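Local coordinates for protein dihydrofolate reductase (Schistosoma mansoni, PDB 3VCO) that catalyses the NADPH-dependent reduction of 7,8-dihydrofolate to tetrahydrofolate, a step needed for making thymidylate, purines and glycine, at residues W43-D48 against N189-K194; V29-G34 against I155-D160; L63-V68 against I124-F129. All coordinates share one frame; numbering follows the deposited sequence.

All three contacts reach the central sheet of the reductase but differ in place and chemistry. Contact 1 (43-48 with 189-194) and contact 2 (29-34 with 155-160) lie at one end, centres about 12 Å apart, and touch through the neighbouring strands 148-156 and 191-200, where Ile155 packs on Phe191 and Phe193. Contact 1 has no hydrogen bond and rests on two phenylalanine rings; contact 2 is mostly polar, with one sound backbone bond and a weak carboxylate bond. Both mix buried and exposed residues. Contact 3 (63-68 with 124-129), on the opposite side of the chain's centre, is the largest at 546 Å² and joins two parallel strands through six hydrogen bonds, half of its residues buried and the rest partly exposed.

Contact 1 (W43-D48 against N189-K194); sequences WKIKKD and NGFTFK
Ile45 lays its CD1 methyl over one face of the Phe191 ring, 4.1 Å from the ring centroid and 19° off the normal, a CH-pi contact displaced toward the ring's rim. Its other branch serves the second aromatic: CG2 lies 3.6 Å from Phe193 CE1, approaching that ring obliquely. Chi1 of -52° parts the two branches, CG1 beside the backbone N and CG2 beside the carbonyl carbon, and the extended chi2 carries CD1 on to Phe191. Lys44 reaches Phe191 with its aliphatic portion, CE lying 3.8 Å from CE2 of that ring as the two side chains cross at about a right angle. Lys47 instead abuts the edge of Phe193, with CB in the ring plane and 3.6 Å from CZ; its chain then bends at chi2 (65°) and carries the amine away toward Phe186, with which it forms a cation-pi pair. Asp48, a substrate-binding residue by similarity, hydrogen-bonds through OD1 to Thr153. The contact thus joins the N-terminal end of helix 46-57, with Ile45 at the N-cap, to the start of strand 191-200, between strand 148-156, which carries Thr153 and Ile155, and the short strand 186-188, whose Glu188 accepts a bond from Lys47 N.

Contact 2 (V29-G34 against I155-D160); sequences VSENWG and ILSEVD
Ile155 N donates to Val29 O across 2.8 Å, a backbone bond near the ends of the parallel strands 23-29 and 148-156 of the dihydrofolate reductase sheet. Beyond this bond segment 29-34 folds into a type I beta turn, Ser30 to Trp33, and segment 155-160 passes from strand into loop, so the contact is the frayed margin of a parallel pair.

Among the weaker polar contacts, Ser30 CA directs its hydrogen at Ile155 O, 3.4 Å away, with 150° at the hydrogen. The same carbonyl is near Glu31 N, but the angle there is too poor for a hydrogen bond. Glu31 instead uses its carboxylate: OE1 accepts from Ser157 N at 3.4 Å, a long and weak bond although it is nearly straight at 170°. The bend at chi2 (-86°) turns the acid back across the gap to meet this N-H, and the group remains on the exposed side of the contact.

Van der Waals packing is loose. The CD2 methyl of Leu156 touches Glu31 CB at 4.2 Å and lies 4.0 Å from Glu31 OE1, beside the carboxylate, while Ile155 faces strand 191-200, packing CG2 on Phe191 and CG1 on Phe193.

Within segment 29-34, Ser30 N donates to Gly34 O, closing the ends of the turn-bearing loop on each other. The bond ties Ser30 to Gly34, the first residue of a glycine-rich segment that binds NADP(+) by similarity. Across the gap, Ser30 CB and Ser157 OG stand 3.2 Å apart.

Contact 3 (L63-V68 against I124-F129); sequences LKNAVV and IVDEVF
Asn65 fits its amide into the bend of strand 125-130, where OD1 sits 3.2 Å from Asp126 CB and takes the N-H of Glu127 at 2.8 Å. This hollow comes from a beta bulge: Lys64 pairs with Val125 but Ala66 with Val128, so the second strand carries one extra residue. Strands 64-68 and 125-129 run in the same sense, their axes 34° apart and 4.5 Å at closest approach. Chi1 of -61°, with Asn65 CG beside its own backbone N, swings the amide to the side of the bulge, where the side-chain OD1 meets it, while ND2 donates to Lys58 O and Thr56 O.

The next bump is the Phe129 ring, whose edge lies against Asn65 and Ala66 of the other strand: Ala66 O lies in its plane, and CE2 is 3.7 Å from Asn65 CG. The amide and ring planes stand 61° apart, so the asparagine meets the rim instead of stacking. Beyond it, Val67 CG1 leans toward Phe129 CB, and helix 46-57 packs on the ring through Val55 and Thr56.

The sheet face bearing Ala66, Val125 and Val128 carries small aliphatic groups. The Ala66 methyl faces Val125 CG2 at 4.4 Å and Val128 CG2 at a similar distance, and Val68 CG2 meets Val128 CG1 at 4.0 Å. Leu116 of helix 109-116 covers Ala66 and Val128. At the outer end, the Lys64 and Ile124 side chains cross obliquely, CG touching CG2, and Leu63 CB rests 3.2 Å from Ile124 O.

Five backbone bonds hold the strands, from Lys64 N to Ile124 O through to Val68 N to Phe129 O at 2.7 Å. Glu127 N bonds to no main-chain acceptor across this pair, and the asparagine oxygen that takes it instead probably compensates for the bulge.

Contact 1 (W43-D48 against N189-K194)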
loop_
_atom_site.group_PDB
_atom_site.type_symbol
_atom_site.label_atom_id
_atom_site.label_comp_id
_atom_site.label_asym_id
_atom_site.label_seq_id
_atom_site.Cartn_x
_atom_site.Cartn_y
_atom_site.Cartn_z
ATOM N N TRP A 43 7.954 -0.170 -8.178
ATOM C CA TRP A 43 8.967 -1.155 -7.823
ATOM C C TRP A 43 10.384 -0.781 -8.302
ATOM O O TRP A 43 11.383 -1.135 -7.661
ATOM C CB TRP A 43 8.553 -2.554 -8.356
ATOM C CG TRP A 43 7.041 -2.715 -8.332
ATOM C CD1 TRP A 43 6.213 -2.910 -9.409
ATOM C CD2 TRP A 43 6.186 -2.638 -7.182
ATOM N NE1 TRP A 43 4.900 -2.968 -8.995
ATOM C CE2 TRP A 43 4.854 -2.800 -7.637
ATOM C CE3 TRP A 43 6.411 -2.433 -5.816
ATOM C CZ2 TRP A 43 3.754 -2.774 -6.771
ATOM C CZ3 TRP A 43 5.312 -2.397 -4.952
ATOM C CH2 TRP A 43 4.002 -2.568 -5.436
ATOM N N LYS A 44 10.469 -0.048 -9.406
ATOM C CA LYS A 44 11.764 0.263 -9.977
ATOM C C LYS A 44 12.544 1.393 -9.291
ATOM O O LYS A 44 13.772 1.494 -9.448
ATOM C CB LYS A 44 11.638 0.542 -11.489
ATOM C CG LYS A 44 10.993 1.875 -11.854
ATOM C CD LYS A 44 11.110 2.088 -13.345
ATOM C CE LYS A 44 10.652 3.471 -13.776
ATOM N NZ LYS A 44 10.665 3.584 -15.289
ATOM N N ILE A 45 11.856 2.241 -8.536
ATOM C CA ILE A 45 12.568 3.275 -7.790
ATOM C C ILE A 45 13.116 2.684 -6.473
ATOM O O ILE A 45 12.362 2.356 -5.573
ATOM C CB ILE A 45 11.684 4.486 -7.542
ATOM C CG1 ILE A 45 11.075 4.936 -8.865
ATOM C CG2 ILE A 45 12.502 5.611 -6.975
ATOM C CD1 ILE A 45 9.960 5.954 -8.710
ATOM N N LYS A 46 14.431 2.537 -6.388
ATOM C CA LYS A 46 15.068 1.779 -5.307
ATOM C C LYS A 46 14.795 2.391 -3.955
ATOM O O LYS A 46 14.510 1.701 -2.995
ATOM C CB LYS A 46 16.600 1.644 -5.566
ATOM N N LYS A 47 14.861 3.713 -3.900
ATOM C CA LYS A 47 14.615 4.444 -2.672
ATOM C C LYS A 47 13.151 4.266 -2.235
ATOM O O LYS A 47 12.837 4.187 -1.043
ATOM C CB LYS A 47 14.933 5.923 -2.909
ATOM C CG LYS A 47 14.947 6.787 -1.665
ATOM C CD LYS A 47 16.064 6.372 -0.726
ATOM C CE LYS A 47 16.309 7.470 0.289
ATOM N NZ LYS A 47 17.136 7.054 1.458
ATOM N N ASP A 48 12.244 4.200 -3.197
ATOM C CA ASP A 48 10.841 4.011 -2.832
ATOM C C ASP A 48 10.601 2.601 -2.281
ATOM O O ASP A 48 9.780 2.411 -1.395
ATOM C CB ASP A 48 9.917 4.242 -4.015
ATOM C CG ASP A 48 8.462 4.355 -3.577
ATOM O OD1 ASP A 48 8.202 5.191 -2.686
ATOM O OD2 ASP A 48 7.599 3.601 -4.078
ATOM N N ASN A 189 16.799 8.289 -11.147
ATOM C CA ASN A 189 16.420 8.241 -12.552
ATOM C C ASN A 189 15.886 9.588 -12.991
ATOM O O ASN A 189 16.527 10.622 -12.779
ATOM C CB ASN A 189 15.398 7.133 -12.826
ATOM C CG ASN A 189 15.992 5.966 -13.597
ATOM O OD1 ASN A 189 16.931 6.130 -14.391
ATOM N ND2 ASN A 189 15.442 4.775 -13.373
ATOM N N GLY A 190 14.706 9.581 -13.596
ATOM C CA GLY A 190 14.084 10.821 -14.014
ATOM C C GLY A 190 13.161 11.343 -12.935
ATOM O O GLY A 190 12.471 12.340 -13.136
ATOM N N PHE A 191 13.169 10.672 -11.785
ATOM C CA PHE A 191 12.176 10.917 -10.734
ATOM C C PHE A 191 12.696 11.739 -9.571
ATOM O O PHE A 191 13.783 11.508 -9.040
ATOM C CB PHE A 191 11.611 9.592 -10.196
ATOM C CG PHE A 191 10.850 8.820 -11.220
ATOM C CD1 PHE A 191 9.526 9.124 -11.484
ATOM C CD2 PHE A 191 11.472 7.821 -11.955
ATOM C CE1 PHE A 191 8.826 8.435 -12.453
ATOM C CE2 PHE A 191 10.783 7.120 -12.921
ATOM C CZ PHE A 191 9.455 7.428 -13.176
ATOM N N THR A 192 11.891 12.703 -9.171
ATOM C CA THR A 192 12.154 13.448 -7.964
ATOM C C THR A 192 10.958 13.186 -7.052
ATOM O O THR A 192 9.834 13.211 -7.514
ATOM C CB THR A 192 12.289 14.958 -8.252
ATOM O OG1 THR A 192 13.399 15.216 -9.124
ATOM C CG2 THR A 192 12.498 15.698 -6.975
ATOM N N PHE A 193 11.197 12.902 -5.776
ATOM C CA PHE A 193 10.125 12.440 -4.908
ATOM C C PHE A 193 10.402 12.734 -3.438
ATOM O O PHE A 193 11.513 13.097 -3.040
ATOM C CB PHE A 193 9.811 10.937 -5.116
ATOM C CG PHE A 193 11.033 10.040 -5.030
ATOM C CD1 PHE A 193 11.823 9.825 -6.152
ATOM C CD2 PHE A 193 11.394 9.444 -3.829
ATOM C CE1 PHE A 193 12.963 9.047 -6.079
ATOM C CE2 PHE A 193 12.531 8.652 -3.748
ATOM C CZ PHE A 193 13.309 8.443 -4.875
ATOM N N LYS A 194 9.362 12.637 -2.642
ATOM C CA LYS A 194 9.532 12.808 -1.215
ATOM C C LYS A 194 8.466 11.973 -0.560
ATOM O O LYS A 194 7.463 11.613 -1.203
ATOM C CB LYS A 194 9.412 14.269 -0.822
ATOM C CG LYS A 194 7.992 14.788 -0.779
ATOM C CD LYS A 194 7.939 16.274 -0.464
ATOM C CE LYS A 194 8.205 16.576 0.998
ATOM N NZ LYS A 194 7.779 17.985 1.314
#

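Contact 2 (V29-G34 against I155-D160)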
loop_
_atom_site.group_PDB
_atom_site.type_symbol
_atom_site.label_atom_id
_atom_site.label_comp_id
_atom_site.label_asym_id
_atom_site.label_seq_id
_atom_site.Cartn_x
_atom_site.Cartn_y
_atom_site.Cartn_z
ATOM N N VAL A 29 2.092 8.965 -5.812
ATOM C CA VAL A 29 1.231 9.840 -6.603
ATOM C C VAL A 29 2.020 10.965 -7.287
ATOM O O VAL A 29 3.005 11.452 -6.739
ATOM C CB VAL A 29 0.070 10.433 -5.779
ATOM C CG1 VAL A 29 -0.762 9.322 -5.184
ATOM C CG2 VAL A 29 0.582 11.414 -4.671
ATOM N N SER A 30 1.619 11.321 -8.498
ATOM C CA SER A 30 2.168 12.489 -9.169
ATOM C C SER A 30 1.560 13.818 -8.648
ATOM O O SER A 30 0.702 13.839 -7.753
ATOM C CB SER A 30 1.898 12.379 -10.677
ATOM O OG SER A 30 0.504 12.340 -10.916
ATOM N N GLU A 31 2.001 14.920 -9.243
ATOM C CA GLU A 31 1.541 16.264 -8.895
ATOM C C GLU A 31 0.036 16.460 -8.742
ATOM O O GLU A 31 -0.405 17.233 -7.893
ATOM C CB GLU A 31 2.094 17.281 -9.882
ATOM C CG GLU A 31 1.749 17.055 -11.356
ATOM C CD GLU A 31 2.703 16.114 -12.083
ATOM O OE1 GLU A 31 3.505 15.376 -11.418
ATOM O OE2 GLU A 31 2.607 16.089 -13.325
ATOM N N ASN A 32 -0.747 15.759 -9.553
ATOM C CA ASN A 32 -2.201 15.815 -9.422
ATOM C C ASN A 32 -2.862 14.597 -8.818
ATOM O O ASN A 32 -3.977 14.247 -9.187
ATOM C CB ASN A 32 -2.803 16.051 -10.778
ATOM C CG ASN A 32 -2.443 17.378 -11.296
ATOM O OD1 ASN A 32 -2.066 18.261 -10.518
ATOM N ND2 ASN A 32 -2.530 17.550 -12.596
ATOM N N TRP A 33 -2.182 13.991 -7.859
ATOM C CA TRP A 33 -2.496 12.651 -7.375
ATOM C C TRP A 33 -2.955 11.670 -8.486
ATOM O O TRP A 33 -3.909 10.914 -8.297
ATOM C CB TRP A 33 -3.454 12.682 -6.156
ATOM C CG TRP A 33 -2.861 13.300 -4.867
ATOM C CD1 TRP A 33 -2.356 14.584 -4.707
ATOM C CD2 TRP A 33 -2.761 12.680 -3.571
ATOM N NE1 TRP A 33 -1.943 14.773 -3.407
ATOM C CE2 TRP A 33 -2.178 13.616 -2.691
ATOM C CE3 TRP A 33 -3.100 11.418 -3.070
ATOM C CZ2 TRP A 33 -1.936 13.323 -1.335
ATOM C CZ3 TRP A 33 -2.840 11.135 -1.717
ATOM C CH2 TRP A 33 -2.263 12.084 -0.883
ATOM N N GLY A 34 -2.276 11.701 -9.638
ATOM C CA GLY A 34 -2.253 10.554 -10.540
ATOM C C GLY A 34 -1.509 9.382 -9.862
ATOM O O GLY A 34 -0.499 9.580 -9.177
ATOM N N ILE A 155 5.628 12.309 -6.302
ATOM C CA ILE A 155 6.605 12.263 -7.372
ATOM C C ILE A 155 6.361 13.412 -8.330
ATOM O O ILE A 155 5.220 13.803 -8.514
ATOM C CB ILE A 155 6.440 10.950 -8.126
ATOM C CG1 ILE A 155 6.785 9.784 -7.197
ATOM C CG2 ILE A 155 7.308 10.930 -9.371
ATOM C CD1 ILE A 155 6.485 8.395 -7.805
ATOM N N LEU A 156 7.431 13.990 -8.871
ATOM C CA LEU A 156 7.313 14.916 -9.972
ATOM C C LEU A 156 7.575 14.107 -11.225
ATOM O O LEU A 156 8.699 13.657 -11.494
ATOM C CB LEU A 156 8.263 16.093 -9.836
ATOM C CG LEU A 156 7.695 17.280 -9.067
ATOM C CD1 LEU A 156 8.585 18.470 -9.277
ATOM C CD2 LEU A 156 6.262 17.592 -9.489
ATOM N N SER A 157 6.490 13.895 -11.960
ATOM C CA SER A 157 6.443 12.917 -13.028
ATOM C C SER A 157 7.030 13.475 -14.317
ATOM O O SER A 157 6.504 14.424 -14.883
ATOM C CB SER A 157 4.994 12.498 -13.254
ATOM O OG SER A 157 4.577 11.551 -12.283
ATOM N N GLU A 158 8.128 12.894 -14.780
ATOM C CA GLU A 158 8.659 13.296 -16.075
ATOM C C GLU A 158 7.729 12.791 -17.195
ATOM O O GLU A 158 7.801 13.257 -18.328
ATOM C CB GLU A 158 10.100 12.803 -16.260
ATOM N N VAL A 159 6.852 11.842 -16.856
ATOM C CA VAL A 159 5.798 11.376 -17.760
ATOM C C VAL A 159 4.473 11.250 -17.002
ATOM O O VAL A 159 4.458 11.043 -15.792
ATOM C CB VAL A 159 6.149 10.022 -18.392
ATOM N N ASP A 160 3.358 11.368 -17.712
ATOM C CA ASP A 160 2.062 11.517 -17.052
ATOM C C ASP A 160 1.510 10.234 -16.431
ATOM O O ASP A 160 1.551 9.164 -17.036
ATOM C CB ASP A 160 1.040 12.118 -18.020
#

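Contact 3 (L63-V68 against I124-F129)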
loop_
_atom_site.group_PDB
_atom_site.type_symbol
_atom_site.label_atom_id
_atom_site.label_comp_id
_atom_site.label_asym_id
_atom_site.label_seq_id
_atom_site.Cartn_x
_atom_site.Cartn_y
_atom_site.Cartn_z
ATOM N N LEU A 63 4.895 -10.746 15.279
ATOM C CA LEU A 63 3.751 -10.502 14.391
ATOM C C LEU A 63 4.154 -10.118 12.973
ATOM O O LEU A 63 5.306 -9.749 12.714
ATOM C CB LEU A 63 2.858 -9.410 14.978
ATOM C CG LEU A 63 2.471 -9.611 16.441
ATOM C CD1 LEU A 63 1.486 -8.539 16.894
ATOM C CD2 LEU A 63 1.913 -11.014 16.704
ATOM N N LYS A 64 3.193 -10.178 12.055
ATOM C CA LYS A 64 3.448 -9.786 10.662
ATOM C C LYS A 64 2.374 -8.853 10.178
ATOM O O LYS A 64 1.192 -9.092 10.401
ATOM C CB LYS A 64 3.414 -10.997 9.729
ATOM C CG LYS A 64 4.097 -12.268 10.237
ATOM C CD LYS A 64 5.540 -12.291 9.805
ATOM C CE LYS A 64 6.368 -13.178 10.757
ATOM N NZ LYS A 64 7.674 -13.400 10.152
ATOM N N ASN A 65 2.770 -7.820 9.458
ATOM C CA ASN A 65 1.770 -6.994 8.800
ATOM C C ASN A 65 1.145 -7.719 7.606
ATOM O O ASN A 65 1.724 -8.664 7.099
ATOM C CB ASN A 65 2.371 -5.653 8.376
ATOM C CG ASN A 65 2.881 -4.880 9.542
ATOM O OD1 ASN A 65 2.243 -4.879 10.607
ATOM N ND2 ASN A 65 4.043 -4.238 9.383
ATOM N N ALA A 66 -0.064 -7.314 7.214
ATOM C CA ALA A 66 -0.708 -7.811 5.989
ATOM C C ALA A 66 -0.592 -6.757 4.889
ATOM O O ALA A 66 -0.688 -5.556 5.166
ATOM C CB ALA A 66 -2.193 -8.159 6.241
ATOM N N VAL A 67 -0.286 -7.191 3.667
ATOM C CA VAL A 67 -0.359 -6.292 2.516
ATOM C C VAL A 67 -1.457 -6.843 1.612
ATOM O O VAL A 67 -1.433 -8.014 1.241
ATOM C CB VAL A 67 0.942 -6.195 1.724
ATOM C CG1 VAL A 67 2.004 -5.414 2.560
ATOM C CG2 VAL A 67 1.477 -7.617 1.370
ATOM N N VAL A 68 -2.445 -5.991 1.347
ATOM C CA VAL A 68 -3.617 -6.374 0.613
ATOM C C VAL A 68 -3.577 -5.604 -0.700
ATOM O O VAL A 68 -3.265 -4.410 -0.702
ATOM C CB VAL A 68 -4.902 -6.057 1.423
ATOM C CG1 VAL A 68 -6.136 -6.571 0.664
ATOM C CG2 VAL A 68 -4.833 -6.675 2.875
ATOM N N ILE A 124 -1.637 -13.495 14.403
ATOM C CA ILE A 124 -0.413 -13.170 13.680
ATOM C C ILE A 124 -0.332 -11.709 13.214
ATOM O O ILE A 124 0.731 -11.081 13.270
ATOM C CB ILE A 124 -0.289 -14.050 12.439
ATOM C CG1 ILE A 124 -0.601 -15.494 12.816
ATOM C CG2 ILE A 124 1.113 -13.905 11.819
ATOM C CD1 ILE A 124 -0.446 -16.471 11.688
ATOM N N VAL A 125 -1.453 -11.179 12.745
ATOM C CA VAL A 125 -1.485 -9.877 12.061
ATOM C C VAL A 125 -1.174 -8.712 13.007
ATOM O O VAL A 125 -1.578 -8.704 14.170
ATOM C CB VAL A 125 -2.877 -9.653 11.410
ATOM C CG1 VAL A 125 -3.952 -9.656 12.479
ATOM C CG2 VAL A 125 -2.929 -8.320 10.617
ATOM N N ASP A 126 -0.396 -7.761 12.530
ATOM C CA ASP A 126 -0.189 -6.546 13.271
ATOM C C ASP A 126 -0.981 -5.482 12.513
ATOM O O ASP A 126 -2.173 -5.325 12.773
ATOM C CB ASP A 126 1.293 -6.180 13.423
ATOM C CG ASP A 126 1.502 -4.972 14.350
ATOM O OD1 ASP A 126 0.492 -4.374 14.805
ATOM O OD2 ASP A 126 2.667 -4.632 14.639
ATOM N N GLU A 127 -0.370 -4.790 11.547
ATOM C CA GLU A 127 -1.087 -3.752 10.800
ATOM C C GLU A 127 -1.479 -4.245 9.387
ATOM O O GLU A 127 -0.928 -5.240 8.875
ATOM C CB GLU A 127 -0.273 -2.435 10.731
ATOM C CG GLU A 127 0.104 -1.790 12.141
ATOM C CD GLU A 127 -0.725 -0.554 12.502
ATOM O OE1 GLU A 127 -1.376 -0.012 11.597
ATOM O OE2 GLU A 127 -0.739 -0.119 13.695
ATOM N N VAL A 128 -2.428 -3.554 8.782
ATOM C CA VAL A 128 -2.947 -3.898 7.472
ATOM C C VAL A 128 -2.611 -2.750 6.523
ATOM O O VAL A 128 -2.918 -1.587 6.823
ATOM C CB VAL A 128 -4.474 -4.100 7.539
ATOM C CG1 VAL A 128 -5.054 -4.369 6.163
ATOM C CG2 VAL A 128 -4.789 -5.267 8.488
ATOM N N PHE A 129 -1.940 -3.075 5.414
ATOM C CA PHE A 129 -1.627 -2.070 4.385
ATOM C C PHE A 129 -2.371 -2.454 3.109
ATOM O O PHE A 129 -2.312 -3.612 2.707
ATOM C CB PHE A 129 -0.110 -1.998 4.150
ATOM C CG PHE A 129 0.664 -1.561 5.395
ATOM C CD1 PHE A 129 1.037 -0.242 5.568
ATOM C CD2 PHE A 129 0.908 -2.464 6.434
ATOM C CE1 PHE A 129 1.671 0.170 6.710
ATOM C CE2 PHE A 129 1.552 -2.069 7.598
ATOM C CZ PHE A 129 1.922 -0.743 7.765
#